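Local coordinates for protein imidazolonepropionase (Unidentified, PDB 2Q09) that hydrolyses the ring carbon-nitrogen bond of imidazolone-5-propanoate to give N-formimidoyl-L-glutamate, the third step of histidine degradation, at residues H265-A278 / E296-V310. Sequence-based numbering, arbitrary orientation.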
loop_
_atom_site.group_PDB
_atom_site.type_symbol
_atom_site.label_atom_id
_atom_site.label_comp_id
_atom_site.label_asym_id
_atom_site.label_seq_id
_atom_site.Cartn_x
_atom_site.Cartn_y
_atom_site.Cartn_z
ATOM N N HIS A 265 3.434 0.900 10.322
ATOM C CA HIS A 265 3.200 1.891 11.387
ATOM C C HIS A 265 4.521 2.095 12.125
ATOM O O HIS A 265 5.231 3.065 11.866
ATOM C CB HIS A 265 2.087 1.455 12.344
ATOM C CG HIS A 265 0.711 1.720 11.814
ATOM N ND1 HIS A 265 0.261 2.993 11.530
ATOM C CD2 HIS A 265 -0.303 0.879 11.504
ATOM C CE1 HIS A 265 -0.975 2.925 11.066
ATOM N NE2 HIS A 265 -1.340 1.656 11.039
ATOM N N LEU A 266 4.844 1.194 13.053
ATOM C CA LEU A 266 6.123 1.237 13.754
ATOM C C LEU A 266 6.455 2.414 14.671
ATOM O O LEU A 266 7.626 2.614 14.994
ATOM C CB LEU A 266 7.244 1.097 12.717
ATOM C CG LEU A 266 7.387 -0.196 11.900
ATOM C CD1 LEU A 266 6.042 -0.850 11.645
ATOM C CD2 LEU A 266 8.076 0.129 10.592
ATOM N N GLU A 267 5.464 3.192 15.097
ATOM C CA GLU A 267 5.749 4.320 15.984
ATOM C C GLU A 267 6.623 3.897 17.171
ATOM O O GLU A 267 7.537 4.620 17.569
ATOM C CB GLU A 267 4.452 4.937 16.527
ATOM C CG GLU A 267 3.761 5.966 15.624
ATOM C CD GLU A 267 3.214 5.368 14.351
ATOM O OE1 GLU A 267 2.961 4.148 14.332
ATOM O OE2 GLU A 267 3.019 6.122 13.375
ATOM N N TYR A 268 6.338 2.719 17.724
ATOM C CA TYR A 268 7.072 2.204 18.883
ATOM C C TYR A 268 8.097 1.105 18.602
ATOM O O TYR A 268 8.419 0.314 19.487
ATOM C CB TYR A 268 6.071 1.698 19.927
ATOM C CG TYR A 268 5.259 2.794 20.577
ATOM C CD1 TYR A 268 5.712 3.431 21.731
ATOM C CD2 TYR A 268 4.058 3.230 20.014
ATOM C CE1 TYR A 268 4.986 4.479 22.313
ATOM C CE2 TYR A 268 3.328 4.272 20.580
ATOM C CZ TYR A 268 3.798 4.893 21.730
ATOM O OH TYR A 268 3.087 5.931 22.292
ATOM N N LEU A 269 8.617 1.050 17.384
ATOM C CA LEU A 269 9.605 0.030 17.042
ATOM C C LEU A 269 10.897 0.276 17.824
ATOM O O LEU A 269 11.332 1.417 17.979
ATOM C CB LEU A 269 9.888 0.055 15.542
ATOM C CG LEU A 269 10.906 -0.939 14.976
ATOM C CD1 LEU A 269 10.399 -2.366 15.136
ATOM C CD2 LEU A 269 11.135 -0.626 13.502
ATOM N N ASP A 270 11.503 -0.801 18.321
ATOM C CA ASP A 270 12.742 -0.709 19.098
ATOM C C ASP A 270 13.959 -1.212 18.306
ATOM O O ASP A 270 13.812 -1.781 17.227
ATOM C CB ASP A 270 12.608 -1.528 20.383
ATOM C CG ASP A 270 12.353 -2.996 20.108
ATOM O OD1 ASP A 270 12.820 -3.839 20.900
ATOM O OD2 ASP A 270 11.676 -3.308 19.106
ATOM N N PRO A 271 15.181 -1.003 18.838
ATOM C CA PRO A 271 16.436 -1.424 18.201
ATOM C C PRO A 271 16.476 -2.904 17.836
ATOM O O PRO A 271 16.828 -3.264 16.713
ATOM C CB PRO A 271 17.485 -1.074 19.252
ATOM C CG PRO A 271 16.904 0.134 19.900
ATOM C CD PRO A 271 15.459 -0.258 20.080
ATOM N N GLU A 272 16.120 -3.755 18.790
ATOM C CA GLU A 272 16.120 -5.195 18.567
ATOM C C GLU A 272 15.270 -5.536 17.351
ATOM O O GLU A 272 15.654 -6.359 16.522
ATOM C CB GLU A 272 15.574 -5.919 19.800
ATOM C CG GLU A 272 16.411 -5.737 21.061
ATOM C CD GLU A 272 16.508 -4.291 21.519
ATOM O OE1 GLU A 272 15.463 -3.613 21.582
ATOM O OE2 GLU A 272 17.629 -3.837 21.828
ATOM N N GLY A 273 14.108 -4.902 17.256
ATOM C CA GLY A 273 13.229 -5.145 16.127
ATOM C C GLY A 273 13.861 -4.662 14.841
ATOM O O GLY A 273 13.814 -5.344 13.816
ATOM N N ILE A 274 14.463 -3.480 14.892
ATOM C CA ILE A 274 15.111 -2.907 13.722
ATOM C C ILE A 274 16.200 -3.848 13.222
ATOM O O ILE A 274 16.347 -4.052 12.016
ATOM C CB ILE A 274 15.720 -1.523 14.049
ATOM C CG1 ILE A 274 14.592 -0.523 14.333
ATOM C CG2 ILE A 274 16.595 -1.047 12.898
ATOM C CD1 ILE A 274 15.066 0.881 14.626
ATOM N N GLN A 275 16.944 -4.430 14.154
ATOM C CA GLN A 275 18.009 -5.360 13.803
ATOM C C GLN A 275 17.423 -6.587 13.108
ATOM O O GLN A 275 18.010 -7.118 12.170
ATOM C CB GLN A 275 18.779 -5.795 15.057
ATOM C CG GLN A 275 19.348 -4.651 15.890
ATOM C CD GLN A 275 19.918 -3.523 15.048
ATOM O OE1 GLN A 275 20.560 -3.752 14.023
ATOM N NE2 GLN A 275 19.699 -2.292 15.495
ATOM N N ALA A 276 16.254 -7.027 13.573
ATOM C CA ALA A 276 15.589 -8.188 12.996
ATOM C C ALA A 276 15.128 -7.867 11.586
ATOM O O ALA A 276 15.278 -8.681 10.676
ATOM C CB ALA A 276 14.397 -8.590 13.857
ATOM N N LEU A 277 14.551 -6.682 11.404
ATOM C CA LEU A 277 14.079 -6.273 10.089
ATOM C C LEU A 277 15.235 -6.216 9.097
ATOM O O LEU A 277 15.121 -6.703 7.977
ATOM C CB LEU A 277 13.392 -4.902 10.164
ATOM C CG LEU A 277 12.216 -4.789 11.143
ATOM C CD1 LEU A 277 11.443 -3.510 10.859
ATOM C CD2 LEU A 277 11.299 -5.995 11.002
ATOM N N ALA A 278 16.346 -5.617 9.510
ATOM C CA ALA A 278 17.519 -5.489 8.651
ATOM C C ALA A 278 18.030 -6.852 8.199
ATOM O O ALA A 278 18.371 -7.047 7.038
ATOM C CB ALA A 278 18.630 -4.742 9.390
ATOM N N GLU A 296 -0.869 11.887 16.866
ATOM C CA GLU A 296 0.150 11.164 17.614
ATOM C C GLU A 296 1.377 12.049 17.818
ATOM O O GLU A 296 1.596 13.000 17.064
ATOM C CB GLU A 296 0.531 9.893 16.845
ATOM C CG GLU A 296 1.624 9.056 17.493
ATOM C CD GLU A 296 1.231 8.531 18.859
ATOM O OE1 GLU A 296 0.264 7.745 18.941
ATOM O OE2 GLU A 296 1.896 8.905 19.848
ATOM N N THR A 297 2.170 11.745 18.840
ATOM C CA THR A 297 3.372 12.521 19.099
ATOM C C THR A 297 4.621 11.648 19.089
ATOM O O THR A 297 5.734 12.159 19.047
ATOM C CB THR A 297 3.275 13.280 20.441
ATOM O OG1 THR A 297 2.911 12.366 21.482
ATOM C CG2 THR A 297 2.218 14.384 20.349
ATOM N N LYS A 298 4.428 10.335 19.117
ATOM C CA LYS A 298 5.551 9.398 19.090
ATOM C C LYS A 298 5.888 9.079 17.638
ATOM O O LYS A 298 5.124 8.417 16.940
ATOM C CB LYS A 298 5.189 8.114 19.835
ATOM C CG LYS A 298 6.348 7.140 20.027
ATOM C CD LYS A 298 7.509 7.790 20.758
ATOM C CE LYS A 298 8.421 6.742 21.359
ATOM N NZ LYS A 298 8.607 5.595 20.435
ATOM N N LEU A 299 7.038 9.568 17.189
ATOM C CA LEU A 299 7.484 9.363 15.812
ATOM C C LEU A 299 8.163 8.016 15.593
ATOM O O LEU A 299 8.836 7.502 16.479
ATOM C CB LEU A 299 8.466 10.464 15.430
ATOM C CG LEU A 299 7.937 11.899 15.448
ATOM C CD1 LEU A 299 9.000 12.833 15.996
ATOM C CD2 LEU A 299 7.518 12.310 14.056
ATOM N N PRO A 300 7.965 7.417 14.412
ATOM C CA PRO A 300 8.583 6.125 14.098
ATOM C C PRO A 300 10.095 6.373 14.114
ATOM O O PRO A 300 10.549 7.477 13.831
ATOM C CB PRO A 300 8.076 5.820 12.690
ATOM C CG PRO A 300 6.778 6.541 12.615
ATOM C CD PRO A 300 7.108 7.865 13.307
ATOM N N PRO A 301 10.895 5.362 14.476
ATOM C CA PRO A 301 12.353 5.518 14.524
ATOM C C PRO A 301 13.032 5.608 13.153
ATOM O O PRO A 301 13.861 4.762 12.790
ATOM C CB PRO A 301 12.797 4.285 15.313
ATOM C CG PRO A 301 11.841 3.243 14.808
ATOM C CD PRO A 301 10.512 3.982 14.821
ATOM N N VAL A 302 12.688 6.653 12.409
ATOM C CA VAL A 302 13.233 6.873 11.062
ATOM C C VAL A 302 14.764 6.930 11.032
ATOM O O VAL A 302 15.410 6.255 10.226
ATOM C CB VAL A 302 12.679 8.184 10.445
ATOM C CG1 VAL A 302 13.403 8.516 9.156
ATOM C CG2 VAL A 302 11.189 8.031 10.180
ATOM N N VAL A 303 15.347 7.740 11.907
ATOM C CA VAL A 303 16.799 7.861 11.945
ATOM C C VAL A 303 17.453 6.494 12.152
ATOM O O VAL A 303 18.376 6.127 11.435
ATOM C CB VAL A 303 17.248 8.831 13.067
ATOM C CG1 VAL A 303 18.762 8.819 13.201
ATOM C CG2 VAL A 303 16.768 10.237 12.747
ATOM N N ALA A 304 16.967 5.739 13.131
ATOM C CA ALA A 304 17.521 4.414 13.406
ATOM C C ALA A 304 17.315 3.447 12.240
ATOM O O ALA A 304 18.205 2.653 11.920
ATOM C CB ALA A 304 16.913 3.840 14.681
ATOM N N LEU A 305 16.147 3.504 11.608
ATOM C CA LEU A 305 15.873 2.631 10.471
ATOM C C LEU A 305 16.853 2.947 9.347
ATOM O O LEU A 305 17.336 2.050 8.659
ATOM C CB LEU A 305 14.441 2.824 9.967
ATOM C CG LEU A 305 13.325 2.238 10.832
ATOM C CD1 LEU A 305 11.974 2.706 10.284
ATOM C CD2 LEU A 305 13.403 0.705 10.830
ATOM N N ARG A 306 17.136 4.229 9.157
ATOM C CA ARG A 306 18.076 4.628 8.127
ATOM C C ARG A 306 19.467 4.107 8.454
ATOM O O ARG A 306 20.134 3.524 7.597
ATOM C CB ARG A 306 18.117 6.150 7.979
ATOM C CG ARG A 306 17.158 6.679 6.948
ATOM C CD ARG A 306 17.636 8.015 6.406
ATOM N NE ARG A 306 17.534 9.076 7.400
ATOM C CZ ARG A 306 16.610 10.030 7.378
ATOM N NH1 ARG A 306 15.705 10.059 6.412
ATOM N NH2 ARG A 306 16.599 10.961 8.321
ATOM N N LYS A 307 19.906 4.321 9.693
ATOM C CA LYS A 307 21.228 3.859 10.100
ATOM C C LYS A 307 21.398 2.365 9.876
ATOM O O LYS A 307 22.490 1.910 9.535
ATOM C CB LYS A 307 21.474 4.179 11.569
ATOM C CG LYS A 307 21.671 5.655 11.839
ATOM C CD LYS A 307 21.860 5.912 13.319
ATOM C CE LYS A 307 22.129 7.377 13.583
ATOM N NZ LYS A 307 22.126 7.678 15.041
ATOM N N ALA A 308 20.323 1.603 10.065
ATOM C CA ALA A 308 20.368 0.151 9.888
ATOM C C ALA A 308 20.137 -0.271 8.440
ATOM O O ALA A 308 20.196 -1.455 8.121
ATOM C CB ALA A 308 19.347 -0.524 10.800
ATOM N N GLY A 309 19.871 0.692 7.566
ATOM C CA GLY A 309 19.661 0.367 6.165
ATOM C C GLY A 309 18.348 -0.331 5.852
ATOM O O GLY A 309 18.219 -0.978 4.814
ATOM N N VAL A 310 17.367 -0.210 6.738
ATOM C CA VAL A 310 16.074 -0.845 6.499
ATOM C C VAL A 310 15.297 -0.001 5.496
ATOM O O VAL A 310 15.061 1.184 5.723
ATOM C CB VAL A 310 15.253 -0.966 7.796
ATOM C CG1 VAL A 310 13.865 -1.531 7.495
ATOM C CG2 VAL A 310 15.970 -1.875 8.778
#
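Two neighbouring helices on the outside of the amidohydrolase TIM barrel, 271-280 and 302-307, meet here through Ile274, together with the loops that lead into them. Ile274 spreads its branches over the second helix. Ile274 CD1 lies 3.5 Å from Ala304 CB, and Ile274 CG2 is equally close to Ala308 CB; both pairs are tight for carbons. A chi1 of -67° puts CG1 of Ile274 anti to the carbonyl carbon and CG2 anti to the backbone N, which turns CG2 to Ala308. Gly309 forms a Schellman motif. Just past it, Val310 CG2 packs against Ala278 CB at 4.0 Å and also touches Leu277. Deeper in, Leu269 CD2 meets Leu305 CD2 at 3.7 Å, their side chains crossing at about a right angle. Leu305 and Val310 also rest on Ala284 of strand 283-286, so this core is continuous with the barrel wall.

Pro301, the N-cap residue of its helix and the centre of an inverse gamma turn, fits against the type I turn Leu266-Leu269. Pro301 CG is 3.8 Å from Leu269 CB. This turn follows strand 262-265, whose last residue, His265, reaches into the ligand pocket near the iron. Beyond the prolines the contact becomes more polar. Glu267 bends at chi2 and lies alongside Pro300, while Glu267 CG sits 3.1 Å from Lys298 O, a buried carbonyl without a hydrogen-bond partner. Two backbone N-H groups hold Glu296 OE2: Lys298 N meets its anti lone pair, while Thr297 N comes from above the carboxylate plane. Lys298 runs obliquely over one face of the Tyr268 ring, with Lys298 CG 3.9 Å from the Tyr268 ring centroid in a CH-pi contact. The lysine then bends at chi4, and Lys298 NZ gives a weak 3.2 Å hydrogen bond to Glu267 O.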